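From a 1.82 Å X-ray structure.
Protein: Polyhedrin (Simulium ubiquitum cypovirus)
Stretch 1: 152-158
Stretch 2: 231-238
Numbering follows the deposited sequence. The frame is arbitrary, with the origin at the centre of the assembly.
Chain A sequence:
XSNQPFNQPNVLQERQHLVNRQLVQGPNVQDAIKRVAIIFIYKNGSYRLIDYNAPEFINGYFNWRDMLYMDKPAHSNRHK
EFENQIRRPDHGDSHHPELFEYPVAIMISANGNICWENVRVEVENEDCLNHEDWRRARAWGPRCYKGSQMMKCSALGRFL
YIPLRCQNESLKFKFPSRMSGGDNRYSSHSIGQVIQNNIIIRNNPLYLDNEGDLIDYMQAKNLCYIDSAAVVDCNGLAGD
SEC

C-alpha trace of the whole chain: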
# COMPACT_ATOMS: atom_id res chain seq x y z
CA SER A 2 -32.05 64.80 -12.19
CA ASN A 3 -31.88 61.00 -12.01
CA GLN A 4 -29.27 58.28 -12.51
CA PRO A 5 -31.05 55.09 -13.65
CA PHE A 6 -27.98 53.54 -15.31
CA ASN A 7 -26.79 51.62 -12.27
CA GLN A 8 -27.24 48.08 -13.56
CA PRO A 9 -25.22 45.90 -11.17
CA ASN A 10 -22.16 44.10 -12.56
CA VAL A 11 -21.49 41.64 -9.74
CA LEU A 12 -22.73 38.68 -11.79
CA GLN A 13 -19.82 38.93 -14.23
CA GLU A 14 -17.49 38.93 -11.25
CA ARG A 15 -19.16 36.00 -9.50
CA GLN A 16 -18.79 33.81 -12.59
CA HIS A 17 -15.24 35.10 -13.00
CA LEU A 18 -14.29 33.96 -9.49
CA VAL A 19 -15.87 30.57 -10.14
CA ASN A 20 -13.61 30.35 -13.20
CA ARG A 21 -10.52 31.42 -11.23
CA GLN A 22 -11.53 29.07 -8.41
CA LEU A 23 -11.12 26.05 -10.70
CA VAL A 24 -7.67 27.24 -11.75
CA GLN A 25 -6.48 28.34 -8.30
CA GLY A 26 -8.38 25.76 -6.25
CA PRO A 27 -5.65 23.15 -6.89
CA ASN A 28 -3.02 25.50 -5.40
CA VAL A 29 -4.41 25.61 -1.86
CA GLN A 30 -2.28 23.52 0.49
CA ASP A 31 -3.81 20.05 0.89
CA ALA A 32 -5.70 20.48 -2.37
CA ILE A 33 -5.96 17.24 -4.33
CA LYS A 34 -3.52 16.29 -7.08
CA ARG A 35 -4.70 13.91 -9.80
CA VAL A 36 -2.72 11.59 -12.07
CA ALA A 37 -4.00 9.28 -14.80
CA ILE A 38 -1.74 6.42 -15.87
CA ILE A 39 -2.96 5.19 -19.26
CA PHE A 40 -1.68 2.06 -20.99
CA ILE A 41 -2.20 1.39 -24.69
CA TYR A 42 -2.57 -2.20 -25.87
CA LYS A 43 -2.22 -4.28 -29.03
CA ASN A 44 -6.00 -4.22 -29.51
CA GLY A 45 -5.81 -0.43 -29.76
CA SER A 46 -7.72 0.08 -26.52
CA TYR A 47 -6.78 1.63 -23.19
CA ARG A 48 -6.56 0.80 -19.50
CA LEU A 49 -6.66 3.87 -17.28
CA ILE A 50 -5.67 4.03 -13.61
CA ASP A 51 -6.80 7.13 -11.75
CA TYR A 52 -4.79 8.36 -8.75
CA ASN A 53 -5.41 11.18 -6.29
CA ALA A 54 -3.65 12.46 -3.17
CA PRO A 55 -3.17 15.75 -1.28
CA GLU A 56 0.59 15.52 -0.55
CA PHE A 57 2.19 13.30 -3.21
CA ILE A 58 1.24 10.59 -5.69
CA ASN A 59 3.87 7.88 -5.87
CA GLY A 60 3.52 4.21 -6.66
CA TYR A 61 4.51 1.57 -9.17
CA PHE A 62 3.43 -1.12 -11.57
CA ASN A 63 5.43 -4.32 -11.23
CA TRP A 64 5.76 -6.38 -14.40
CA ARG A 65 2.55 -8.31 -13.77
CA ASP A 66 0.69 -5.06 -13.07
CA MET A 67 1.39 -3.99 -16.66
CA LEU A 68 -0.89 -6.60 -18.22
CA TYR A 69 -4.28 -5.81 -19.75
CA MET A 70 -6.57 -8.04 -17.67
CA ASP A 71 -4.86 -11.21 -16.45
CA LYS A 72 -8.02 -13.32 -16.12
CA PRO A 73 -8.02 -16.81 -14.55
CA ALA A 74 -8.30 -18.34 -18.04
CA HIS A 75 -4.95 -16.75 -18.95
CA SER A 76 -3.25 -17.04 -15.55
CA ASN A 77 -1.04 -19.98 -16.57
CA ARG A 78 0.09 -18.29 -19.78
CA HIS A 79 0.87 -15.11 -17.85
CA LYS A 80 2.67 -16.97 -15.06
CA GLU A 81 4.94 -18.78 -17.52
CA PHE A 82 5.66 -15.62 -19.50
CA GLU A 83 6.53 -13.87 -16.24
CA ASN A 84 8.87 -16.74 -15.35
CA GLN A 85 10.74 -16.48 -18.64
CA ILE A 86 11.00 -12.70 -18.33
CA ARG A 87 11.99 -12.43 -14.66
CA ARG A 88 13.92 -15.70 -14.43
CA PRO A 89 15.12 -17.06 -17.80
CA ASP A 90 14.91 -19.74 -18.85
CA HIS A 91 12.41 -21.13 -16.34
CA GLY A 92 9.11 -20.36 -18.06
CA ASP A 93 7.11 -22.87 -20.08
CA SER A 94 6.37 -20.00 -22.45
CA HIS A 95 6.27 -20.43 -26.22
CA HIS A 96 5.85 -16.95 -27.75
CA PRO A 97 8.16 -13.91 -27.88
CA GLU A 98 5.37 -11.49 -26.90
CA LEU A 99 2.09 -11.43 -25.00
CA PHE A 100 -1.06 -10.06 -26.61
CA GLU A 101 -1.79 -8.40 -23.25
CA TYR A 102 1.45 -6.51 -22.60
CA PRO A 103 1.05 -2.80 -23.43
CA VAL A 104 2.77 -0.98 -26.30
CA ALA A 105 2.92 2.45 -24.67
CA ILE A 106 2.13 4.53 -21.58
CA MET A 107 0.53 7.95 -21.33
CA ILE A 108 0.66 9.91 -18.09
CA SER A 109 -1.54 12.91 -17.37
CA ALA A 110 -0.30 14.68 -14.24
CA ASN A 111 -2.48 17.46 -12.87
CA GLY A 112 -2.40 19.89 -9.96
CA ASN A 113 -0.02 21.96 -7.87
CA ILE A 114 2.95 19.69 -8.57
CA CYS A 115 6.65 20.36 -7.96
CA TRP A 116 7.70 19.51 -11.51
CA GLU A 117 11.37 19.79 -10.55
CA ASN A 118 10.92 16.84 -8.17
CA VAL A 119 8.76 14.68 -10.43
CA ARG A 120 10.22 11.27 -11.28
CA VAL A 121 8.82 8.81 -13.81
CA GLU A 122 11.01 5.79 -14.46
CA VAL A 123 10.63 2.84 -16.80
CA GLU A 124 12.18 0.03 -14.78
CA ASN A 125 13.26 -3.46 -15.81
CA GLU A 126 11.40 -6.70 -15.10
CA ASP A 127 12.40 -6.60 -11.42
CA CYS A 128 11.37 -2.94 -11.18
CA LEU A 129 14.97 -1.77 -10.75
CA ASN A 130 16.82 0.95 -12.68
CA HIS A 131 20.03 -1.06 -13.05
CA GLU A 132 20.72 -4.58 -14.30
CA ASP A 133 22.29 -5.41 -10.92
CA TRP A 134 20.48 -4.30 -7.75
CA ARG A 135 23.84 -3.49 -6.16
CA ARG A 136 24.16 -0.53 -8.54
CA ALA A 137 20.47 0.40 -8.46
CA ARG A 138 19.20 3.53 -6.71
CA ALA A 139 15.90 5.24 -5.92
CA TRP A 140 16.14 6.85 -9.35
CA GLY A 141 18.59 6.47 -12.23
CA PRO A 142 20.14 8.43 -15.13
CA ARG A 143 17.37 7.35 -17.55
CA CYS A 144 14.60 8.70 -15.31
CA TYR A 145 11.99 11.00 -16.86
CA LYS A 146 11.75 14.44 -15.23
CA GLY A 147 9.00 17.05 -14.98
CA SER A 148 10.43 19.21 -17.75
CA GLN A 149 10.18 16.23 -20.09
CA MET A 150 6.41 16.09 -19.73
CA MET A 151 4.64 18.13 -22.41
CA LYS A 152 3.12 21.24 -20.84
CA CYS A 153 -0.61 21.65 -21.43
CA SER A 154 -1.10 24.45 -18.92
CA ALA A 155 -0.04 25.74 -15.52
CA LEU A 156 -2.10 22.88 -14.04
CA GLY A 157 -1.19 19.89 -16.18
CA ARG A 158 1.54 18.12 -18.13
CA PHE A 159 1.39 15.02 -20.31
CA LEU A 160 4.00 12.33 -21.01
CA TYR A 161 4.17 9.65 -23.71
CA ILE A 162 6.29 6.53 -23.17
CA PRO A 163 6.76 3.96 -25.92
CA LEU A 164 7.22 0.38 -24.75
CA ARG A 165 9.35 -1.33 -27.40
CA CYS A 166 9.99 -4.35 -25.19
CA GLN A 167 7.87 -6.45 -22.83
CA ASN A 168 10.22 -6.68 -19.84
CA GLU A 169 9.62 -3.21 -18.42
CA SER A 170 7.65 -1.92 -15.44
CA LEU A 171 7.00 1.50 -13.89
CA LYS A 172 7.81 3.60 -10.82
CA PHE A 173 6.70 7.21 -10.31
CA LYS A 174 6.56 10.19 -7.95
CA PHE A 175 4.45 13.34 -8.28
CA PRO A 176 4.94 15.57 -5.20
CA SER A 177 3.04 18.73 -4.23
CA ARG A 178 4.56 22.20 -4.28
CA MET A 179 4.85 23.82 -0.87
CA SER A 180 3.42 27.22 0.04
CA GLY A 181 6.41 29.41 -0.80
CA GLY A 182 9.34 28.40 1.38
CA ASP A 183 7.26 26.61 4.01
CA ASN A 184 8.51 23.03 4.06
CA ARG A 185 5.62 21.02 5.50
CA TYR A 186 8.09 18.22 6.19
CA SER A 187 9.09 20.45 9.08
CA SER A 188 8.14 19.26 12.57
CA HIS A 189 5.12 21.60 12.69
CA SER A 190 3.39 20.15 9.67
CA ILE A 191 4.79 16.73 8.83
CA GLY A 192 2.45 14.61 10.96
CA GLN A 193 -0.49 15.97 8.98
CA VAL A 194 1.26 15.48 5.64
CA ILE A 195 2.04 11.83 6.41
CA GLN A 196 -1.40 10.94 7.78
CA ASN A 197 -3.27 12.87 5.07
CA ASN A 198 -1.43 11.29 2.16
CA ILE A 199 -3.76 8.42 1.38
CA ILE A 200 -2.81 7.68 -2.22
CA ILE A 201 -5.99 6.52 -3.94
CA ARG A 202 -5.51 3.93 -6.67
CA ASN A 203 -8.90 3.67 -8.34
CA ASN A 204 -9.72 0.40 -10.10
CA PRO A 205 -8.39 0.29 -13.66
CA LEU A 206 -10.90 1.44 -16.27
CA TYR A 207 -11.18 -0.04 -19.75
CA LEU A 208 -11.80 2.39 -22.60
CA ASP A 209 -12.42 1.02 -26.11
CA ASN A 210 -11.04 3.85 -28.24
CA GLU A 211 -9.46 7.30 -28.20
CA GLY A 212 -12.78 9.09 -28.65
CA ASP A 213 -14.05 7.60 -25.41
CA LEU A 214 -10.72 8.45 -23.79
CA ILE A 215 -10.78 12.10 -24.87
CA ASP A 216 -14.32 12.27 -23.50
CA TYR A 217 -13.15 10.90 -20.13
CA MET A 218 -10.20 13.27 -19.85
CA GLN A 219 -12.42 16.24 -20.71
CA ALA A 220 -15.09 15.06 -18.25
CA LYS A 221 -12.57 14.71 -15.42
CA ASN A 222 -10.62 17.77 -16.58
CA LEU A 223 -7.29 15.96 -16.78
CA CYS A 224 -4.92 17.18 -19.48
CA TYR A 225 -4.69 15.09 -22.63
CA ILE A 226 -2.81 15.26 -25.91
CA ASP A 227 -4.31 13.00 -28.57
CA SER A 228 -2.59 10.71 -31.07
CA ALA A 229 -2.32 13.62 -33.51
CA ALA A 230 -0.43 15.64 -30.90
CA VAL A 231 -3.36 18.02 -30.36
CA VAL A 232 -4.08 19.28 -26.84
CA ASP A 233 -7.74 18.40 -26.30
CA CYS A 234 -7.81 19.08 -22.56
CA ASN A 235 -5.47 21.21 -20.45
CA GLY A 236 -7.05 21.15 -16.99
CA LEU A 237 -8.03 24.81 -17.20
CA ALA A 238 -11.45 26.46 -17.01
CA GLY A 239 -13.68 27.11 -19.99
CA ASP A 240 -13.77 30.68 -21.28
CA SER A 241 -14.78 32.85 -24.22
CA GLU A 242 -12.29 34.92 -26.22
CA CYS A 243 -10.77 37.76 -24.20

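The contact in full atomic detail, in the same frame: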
# COMPACT_ATOMS: atom_id res chain seq x y z
N LYS A 152 3.92 20.30 -21.62
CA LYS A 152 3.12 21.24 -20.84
C LYS A 152 1.82 21.58 -21.56
O LYS A 152 1.84 22.04 -22.69
CB LYS A 152 3.93 22.51 -20.58
CG LYS A 152 3.31 23.46 -19.57
CD LYS A 152 4.27 24.58 -19.18
CE LYS A 152 3.58 25.62 -18.30
NZ LYS A 152 4.53 26.63 -17.75
N CYS A 153 0.70 21.34 -20.88
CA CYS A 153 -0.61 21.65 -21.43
C CYS A 153 -1.12 22.95 -20.84
O CYS A 153 -1.86 23.69 -21.49
CB CYS A 153 -1.60 20.53 -21.13
SG CYS A 153 -1.24 18.98 -21.98
N SER A 154 -0.72 23.23 -19.60
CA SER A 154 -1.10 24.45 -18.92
C SER A 154 -0.31 24.57 -17.63
O SER A 154 0.59 23.77 -17.37
CB SER A 154 -2.59 24.45 -18.59
OG SER A 154 -2.87 23.53 -17.54
N ALA A 155 -0.65 25.57 -16.83
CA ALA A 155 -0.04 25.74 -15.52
C ALA A 155 -0.47 24.62 -14.56
O ALA A 155 0.16 24.40 -13.53
CB ALA A 155 -0.40 27.10 -14.95
N LEU A 156 -1.55 23.92 -14.91
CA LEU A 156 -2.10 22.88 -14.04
C LEU A 156 -1.71 21.46 -14.43
O LEU A 156 -1.74 20.56 -13.60
CB LEU A 156 -3.63 22.97 -14.02
CG LEU A 156 -4.30 23.72 -12.87
CD1 LEU A 156 -5.78 23.40 -12.86
CD2 LEU A 156 -3.68 23.35 -11.53
N GLY A 157 -1.36 21.24 -15.70
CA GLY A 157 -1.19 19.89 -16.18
C GLY A 157 -0.12 19.68 -17.22
O GLY A 157 0.10 20.53 -18.10
N ARG A 158 0.56 18.54 -17.13
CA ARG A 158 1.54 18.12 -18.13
C ARG A 158 1.28 16.67 -18.52
O ARG A 158 0.67 15.92 -17.76
CB ARG A 158 2.96 18.30 -17.59
CG ARG A 158 3.24 19.71 -17.09
CD ARG A 158 4.72 19.98 -16.93
NE ARG A 158 4.97 21.34 -16.45
CZ ARG A 158 6.17 21.83 -16.14
NH1 ARG A 158 7.25 21.06 -16.25
NH2 ARG A 158 6.28 23.08 -15.72
N VAL A 231 -2.53 16.86 -30.66
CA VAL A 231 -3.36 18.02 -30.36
C VAL A 231 -3.79 18.01 -28.89
O VAL A 231 -4.26 16.99 -28.39
CB VAL A 231 -4.62 18.08 -31.23
CG1 VAL A 231 -5.43 19.33 -30.90
CG2 VAL A 231 -4.25 18.07 -32.71
N VAL A 232 -3.62 19.14 -28.22
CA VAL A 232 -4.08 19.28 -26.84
C VAL A 232 -5.59 19.43 -26.82
O VAL A 232 -6.13 20.45 -27.25
CB VAL A 232 -3.44 20.51 -26.16
CG1 VAL A 232 -3.91 20.61 -24.72
CG2 VAL A 232 -1.92 20.44 -26.24
N ASP A 233 -6.28 18.40 -26.33
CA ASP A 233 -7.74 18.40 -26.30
C ASP A 233 -8.27 18.83 -24.94
O ASP A 233 -9.40 19.32 -24.83
CB ASP A 233 -8.27 17.01 -26.65
CG ASP A 233 -7.96 16.61 -28.08
OD1 ASP A 233 -8.09 17.47 -28.97
OD2 ASP A 233 -7.58 15.45 -28.31
N CYS A 234 -7.46 18.65 -23.90
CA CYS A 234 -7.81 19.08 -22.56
C CYS A 234 -6.55 19.54 -21.84
O CYS A 234 -5.51 18.90 -21.96
CB CYS A 234 -8.47 17.93 -21.79
SG CYS A 234 -9.11 18.39 -20.17
N ASN A 235 -6.64 20.64 -21.11
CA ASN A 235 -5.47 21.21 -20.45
C ASN A 235 -5.67 21.49 -18.96
O ASN A 235 -4.83 22.12 -18.33
CB ASN A 235 -5.02 22.48 -21.17
CG ASN A 235 -6.08 23.57 -21.18
OD1 ASN A 235 -7.05 23.52 -20.42
ND2 ASN A 235 -5.91 24.56 -22.05
N GLY A 236 -6.79 21.02 -18.41
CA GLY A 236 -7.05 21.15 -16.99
C GLY A 236 -7.61 22.49 -16.57
O GLY A 236 -8.03 22.67 -15.43
N LEU A 237 -7.62 23.44 -17.50
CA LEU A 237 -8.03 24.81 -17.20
C LEU A 237 -9.55 24.99 -17.33
O LEU A 237 -10.25 24.08 -17.77
CB LEU A 237 -7.31 25.79 -18.13
CG LEU A 237 -6.12 26.58 -17.58
CD1 LEU A 237 -5.40 25.86 -16.45
CD2 LEU A 237 -5.15 26.89 -18.71
N ALA A 238 -10.03 26.16 -16.95
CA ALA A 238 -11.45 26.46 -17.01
C ALA A 238 -11.87 26.89 -18.40
O ALA A 238 -11.07 27.45 -19.16
CB ALA A 238 -11.79 27.56 -16.01
O HOH W 1 -3.14 24.56 -23.89

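The two stretches lie far apart in sequence, touching residues being at least 78 positions apart, and they meet over a small area: 312 Å² summed over both sides. The backbones come nearest at Cys153 and Asn235, whose CA atoms are 5.0 Å apart, and again at Leu156 and Gly236, where CA to CA is 6.0 Å. No backbone-to-backbone hydrogen bond joins them; one direct side-chain-to-carbonyl hydrogen bond, a water bridge and van der Waals contacts do.

Lys152 directs its CA-to-CB bond away from stretch 2 and takes no part. Cys153 begins the contact. Its CA-to-CB bond points toward stretch 2, and with chi1 in the m well its SG lies 4.2 Å from Val232 CG1, an apolar approach at van der Waals range. Its CB sits 3.9 Å from Asn235 CB, and its carbonyl O is 3.4 Å from the same Asn235 CB. Cys153 O also accepts a hydrogen bond from the O atom of a water 2.9 Å away; that water O in turn accepts a weak one from Asn235 ND2 at 3.3 Å, and so bridges the two residues.

Ser154 is the polar centre. In the p rotamer its OG donates to Asn235 O across a short 2.5 Å, the one direct hydrogen bond between the stretches. The same oxygen accepts from within its own loop: Leu156 N lies 3.0 Å from Ser154 OG with an N-H...O angle of 153°, while Gly157 N, 3.3 Å from Ser154 OG at 131°, makes only a weak bond. One hydroxyl thus ties the turn together and fastens it to stretch 2. The turn is further closed by Gly157 O, which accepts from Cys153 N at 3.0 Å and from Ser154 N at 3.2 Å. On the apolar side, Ser154 CB lies 3.5 Å from Leu237 CD2.

Ala155 points sideways and makes no contact. Leu156, buried, turns toward stretch 2: its CD1 is 3.5 Å from Gly236 O, and its CB meets Leu237 CD1 at 4.2 Å. Leu237 starts out sideways, but the end of its side chain comes nearer, reaching both Ser154 and Leu156. Asn235 OD1 accepts from Leu237 N at 3.0 Å and 156°, linking the residues that flank Gly236. Gly236 has a phi of 82°, which by itself favours glycine; an ideal CB there would lie 3.7 Å from Leu156 CB.

Beyond this the chains part: Gly157 N is 4.4 Å from Asn235 O, too long for a hydrogen bond, and Arg158 is out of reach.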